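Local coordinates for protein GH26C (Muricauda sp. MAR_2010_75, PDB 6Q78) that probably hydrolyses internal beta-1,4-mannosidic linkages of mannans, as an endo-beta-mannanase of glycoside hydrolase family 26, at residues 280-285 / 292-297. Sequence-based numbering, arbitrary orientation.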
ATOM      1  N   GLU A 280       9.345  15.551 -11.050  1.00 14.49           N
ATOM      2  CA  GLU A 280       9.364  15.590  -9.593  1.00 15.48           C
ATOM      3  C   GLU A 280       8.925  14.260  -9.007  1.00 14.69           C
ATOM      4  O   GLU A 280       9.509  13.803  -8.024  1.00 17.42           O
ATOM      5  CB  GLU A 280       8.564  16.762  -9.029  1.00 16.07           C
ATOM      6  CG  GLU A 280       8.810  17.007  -7.514  1.00 23.00           C
ATOM      7  CD  GLU A 280      10.299  17.249  -7.096  1.00 38.55           C
ATOM      8  OE1 GLU A 280      11.180  17.648  -7.919  1.00 27.58           O
ATOM      9  OE2 GLU A 280      10.585  17.057  -5.893  1.00 44.10           O
ATOM     10  N   TYR A 281       7.940  13.598  -9.625  1.00 12.38           N
ATOM     11  CA  TYR A 281       7.565  12.260  -9.169  1.00 11.45           C
ATOM     12  C   TYR A 281       8.748  11.315  -9.220  1.00 11.51           C
ATOM     13  O   TYR A 281       8.904  10.453  -8.352  1.00 13.11           O
ATOM     14  CB  TYR A 281       6.430  11.703 -10.029  1.00 12.29           C
ATOM     15  CG  TYR A 281       5.967  10.367  -9.551  1.00 12.01           C
ATOM     16  CD1 TYR A 281       5.096  10.266  -8.478  1.00 10.00           C
ATOM     17  CD2 TYR A 281       6.401   9.195 -10.168  1.00 12.66           C
ATOM     18  CE1 TYR A 281       4.663   8.994  -8.028  1.00 10.34           C
ATOM     19  CE2 TYR A 281       5.990   7.946  -9.734  1.00 13.44           C
ATOM     20  CZ  TYR A 281       5.130   7.853  -8.665  1.00 11.77           C
ATOM     21  OH  TYR A 281       4.744   6.577  -8.264  1.00 10.80           O
ATOM     22  N   LEU A 282       9.583  11.435 -10.253  1.00 13.23           N
ATOM     23  CA  LEU A 282      10.695  10.516 -10.501  1.00 15.19           C
ATOM     24  C   LEU A 282      11.992  10.915  -9.789  1.00 11.99           C
ATOM     25  O   LEU A 282      13.007  10.201  -9.928  1.00 14.52           O
ATOM     26  CB  LEU A 282      10.955  10.388 -12.022  1.00 14.28           C
ATOM     27  CG  LEU A 282       9.853   9.700 -12.845  1.00 16.66           C
ATOM     28  CD1 LEU A 282      10.057   9.921 -14.336  1.00 17.40           C
ATOM     29  CD2 LEU A 282       9.837   8.208 -12.563  1.00 19.90           C
ATOM     30  N   ALA A 283      11.982  12.016  -9.032  1.00 12.11           N
ATOM     31  CA  ALA A 283      13.209  12.517  -8.411  1.00 14.19           C
ATOM     32  C   ALA A 283      13.978  11.437  -7.642  1.00 12.54           C
ATOM     33  O   ALA A 283      15.205  11.311  -7.791  1.00 16.05           O
ATOM     34  CB  ALA A 283      12.913  13.738  -7.534  1.00 13.23           C
ATOM     35  N   ARG A 284      13.285  10.673  -6.786  1.00 11.67           N
ATOM     36  CA  ARG A 284      13.934   9.625  -5.995  1.00 11.98           C
ATOM     37  C   ARG A 284      13.522   8.225  -6.436  1.00 12.84           C
ATOM     38  O   ARG A 284      13.637   7.277  -5.651  1.00 14.01           O
ATOM     39  CB  ARG A 284      13.666   9.833  -4.498  1.00 12.69           C
ATOM     40  CG  ARG A 284      14.302  11.114  -3.999  1.00 17.72           C
ATOM     41  CD  ARG A 284      14.058  11.451  -2.502  1.00 15.32           C
ATOM     42  NE  ARG A 284      14.809  12.672  -2.237  1.00 14.22           N
ATOM     43  CZ  ARG A 284      15.680  12.863  -1.258  1.00 14.10           C
ATOM     44  NH1 ARG A 284      15.876  11.924  -0.343  1.00 16.85           N
ATOM     45  NH2 ARG A 284      16.358  14.012  -1.200  1.00 17.06           N
ATOM     46  N   TYR A 285      13.023   8.092  -7.667  1.00 12.92           N
ATOM     47  CA  TYR A 285      12.618   6.791  -8.191  1.00 12.59           C
ATOM     48  C   TYR A 285      13.846   5.931  -8.456  1.00 11.68           C
ATOM     49  O   TYR A 285      14.828   6.404  -9.065  1.00 13.28           O
ATOM     50  CB  TYR A 285      11.836   7.041  -9.471  1.00 11.12           C
ATOM     51  CG  TYR A 285      11.346   5.825 -10.225  1.00 12.92           C
ATOM     52  CD1 TYR A 285      10.256   5.086  -9.771  1.00 14.59           C
ATOM     53  CD2 TYR A 285      11.958   5.442 -11.411  1.00 13.86           C
ATOM     54  CE1 TYR A 285       9.801   3.973 -10.495  1.00 14.88           C
ATOM     55  CE2 TYR A 285      11.523   4.345 -12.136  1.00 13.43           C
ATOM     56  CZ  TYR A 285      10.447   3.613 -11.665  1.00 13.62           C
ATOM     57  OH  TYR A 285       9.982   2.525 -12.400  1.00 16.59           O
ATOM     58  N   ASP A 292       7.447  -2.304  -9.292  1.00  9.32           N
ATOM     59  CA  ASP A 292       6.322  -2.903 -10.028  1.00 10.27           C
ATOM     60  C   ASP A 292       5.090  -2.004 -10.047  1.00  8.77           C
ATOM     61  O   ASP A 292       4.357  -1.955 -11.048  1.00  9.43           O
ATOM     62  CB  ASP A 292       5.897  -4.202  -9.357  1.00  8.88           C
ATOM     63  CG  ASP A 292       6.932  -5.317  -9.502  1.00 12.36           C
ATOM     64  OD1 ASP A 292       7.297  -5.647 -10.679  1.00 12.99           O
ATOM     65  OD2 ASP A 292       7.360  -5.866  -8.453  1.00 11.40           O
ATOM     66  N   ILE A 293       4.818  -1.349  -8.915  1.00  9.13           N
ATOM     67  CA  ILE A 293       3.637  -0.509  -8.735  1.00  8.07           C
ATOM     68  C   ILE A 293       4.105   0.917  -8.482  1.00  8.80           C
ATOM     69  O   ILE A 293       4.906   1.157  -7.573  1.00  9.58           O
ATOM     70  CB  ILE A 293       2.745  -1.022  -7.596  1.00 10.08           C
ATOM     71  CG1 ILE A 293       2.110  -2.355  -8.041  1.00 16.62           C
ATOM     72  CG2 ILE A 293       1.686   0.063  -7.246  1.00 10.89           C
ATOM     73  CD1 ILE A 293       1.887  -3.388  -6.944  1.00 22.33           C
ATOM     74  N   MET A 294       3.627   1.839  -9.298  1.00  9.84           N
ATOM     75  CA  MET A 294       3.870   3.268  -9.113  1.00  8.47           C
ATOM     76  C   MET A 294       2.665   3.817  -8.379  1.00 11.95           C
ATOM     77  O   MET A 294       1.554   3.860  -8.929  1.00 10.65           O
ATOM     78  CB  MET A 294       4.028   3.970 -10.464  1.00  9.74           C
ATOM     79  CG  MET A 294       5.375   3.733 -11.071  1.00 12.93           C
ATOM     80  SD  MET A 294       5.454   4.396 -12.732  1.00 16.87           S
ATOM     81  CE  MET A 294       7.233   4.712 -12.782  1.00 18.05           C
ATOM     82  N   GLY A 295       2.876   4.231  -7.134  1.00  9.28           N
ATOM     83  CA  GLY A 295       1.803   4.741  -6.312  1.00  8.20           C
ATOM     84  C   GLY A 295       2.026   6.182  -5.867  1.00  9.57           C
ATOM     85  O   GLY A 295       3.040   6.826  -6.163  1.00  9.96           O
ATOM     86  N   MET A 296       1.011   6.697  -5.187  1.00  8.83           N
ATOM     87  CA  MET A 296       1.133   7.926  -4.410  1.00  9.80           C
ATOM     88  C   MET A 296       0.086   7.868  -3.308  1.00  9.64           C
ATOM     89  O   MET A 296      -0.948   7.200  -3.450  1.00  9.59           O
ATOM     90  CB  MET A 296       0.919   9.197  -5.248  1.00  8.98           C
ATOM     91  CG  MET A 296      -0.528   9.294  -5.749  1.00  8.79           C
ATOM     92  SD  MET A 296      -0.842  10.842  -6.630  1.00 13.80           S
ATOM     93  CE  MET A 296      -0.484  12.073  -5.328  1.00 12.36           C
ATOM     94  N   ASP A 297       0.379   8.552  -2.208  1.00  8.34           N
ATOM     95  CA  ASP A 297      -0.578   8.768  -1.132  1.00  8.49           C
ATOM     96  C   ASP A 297      -1.129  10.188  -1.241  1.00 11.33           C
ATOM     97  O   ASP A 297      -0.397  11.140  -1.542  1.00 12.43           O
ATOM     98  CB  ASP A 297       0.071   8.567   0.237  1.00  9.34           C
ATOM     99  CG  ASP A 297       0.542   7.136   0.442  1.00  8.61           C
ATOM    100  OD1 ASP A 297       0.219   6.304  -0.418  1.00 10.11           O
ATOM    101  OD2 ASP A 297       1.179   6.854   1.470  1.00  8.92           O
TER
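Tyr281 and Tyr285 extend like two prongs toward strand 293-298, and the side chain of Met294 projects into the groove between them. The contact belongs to a beta-alpha-beta unit of the TIM barrel of glycoside hydrolase family 26: strand 265-269, the short helix 278-281 and strand 293-298, the two strands lying parallel in the barrel sheet. Directly after Tyr281, a type I turn from Leu282 to Tyr285, closed by Tyr285 N to Leu282 O, sets the two tyrosines on the same side of the chain. Both have CG anti to the backbone N (chi1 -177° in Tyr281), which carries their rings out toward the strand. The phenol end of Tyr281 lies beside the Gly295 backbone, and the one hydrogen bond across the contact runs from Tyr281 OH to Gly295 O, 2.7 Å long; the acceptor lies at the edge of the tyrosine ring, in its plane, and the donor meets the carbonyl at a C=O...OH angle of 131°. Met294 CB packs against the same hydroxyl, 3.5 Å from Tyr281 OH. Replacing Tyr281 by an alanine would probably open a gap beside Met294 CB and deprive the buried Gly295 carbonyl of this donor. Outside the pair, Phe275 meets the Tyr281 ring edge-to-face, Val320 and Leu323 of helix 306-327 also pack on it, and the hydroxyl of Tyr285 is hydrogen-bonded to Asp288. Farther from the strand backbone, Met294 enters the groove with its chain extended beyond CG, crossing Tyr285 at about a right angle. Leu282 CD2 touches the Met294 CE methyl loosely, at 4.4 Å, while the same methyl fits against the outer part of the Tyr285 ring, with Met294 CE 3.5 Å from Tyr285 CE1.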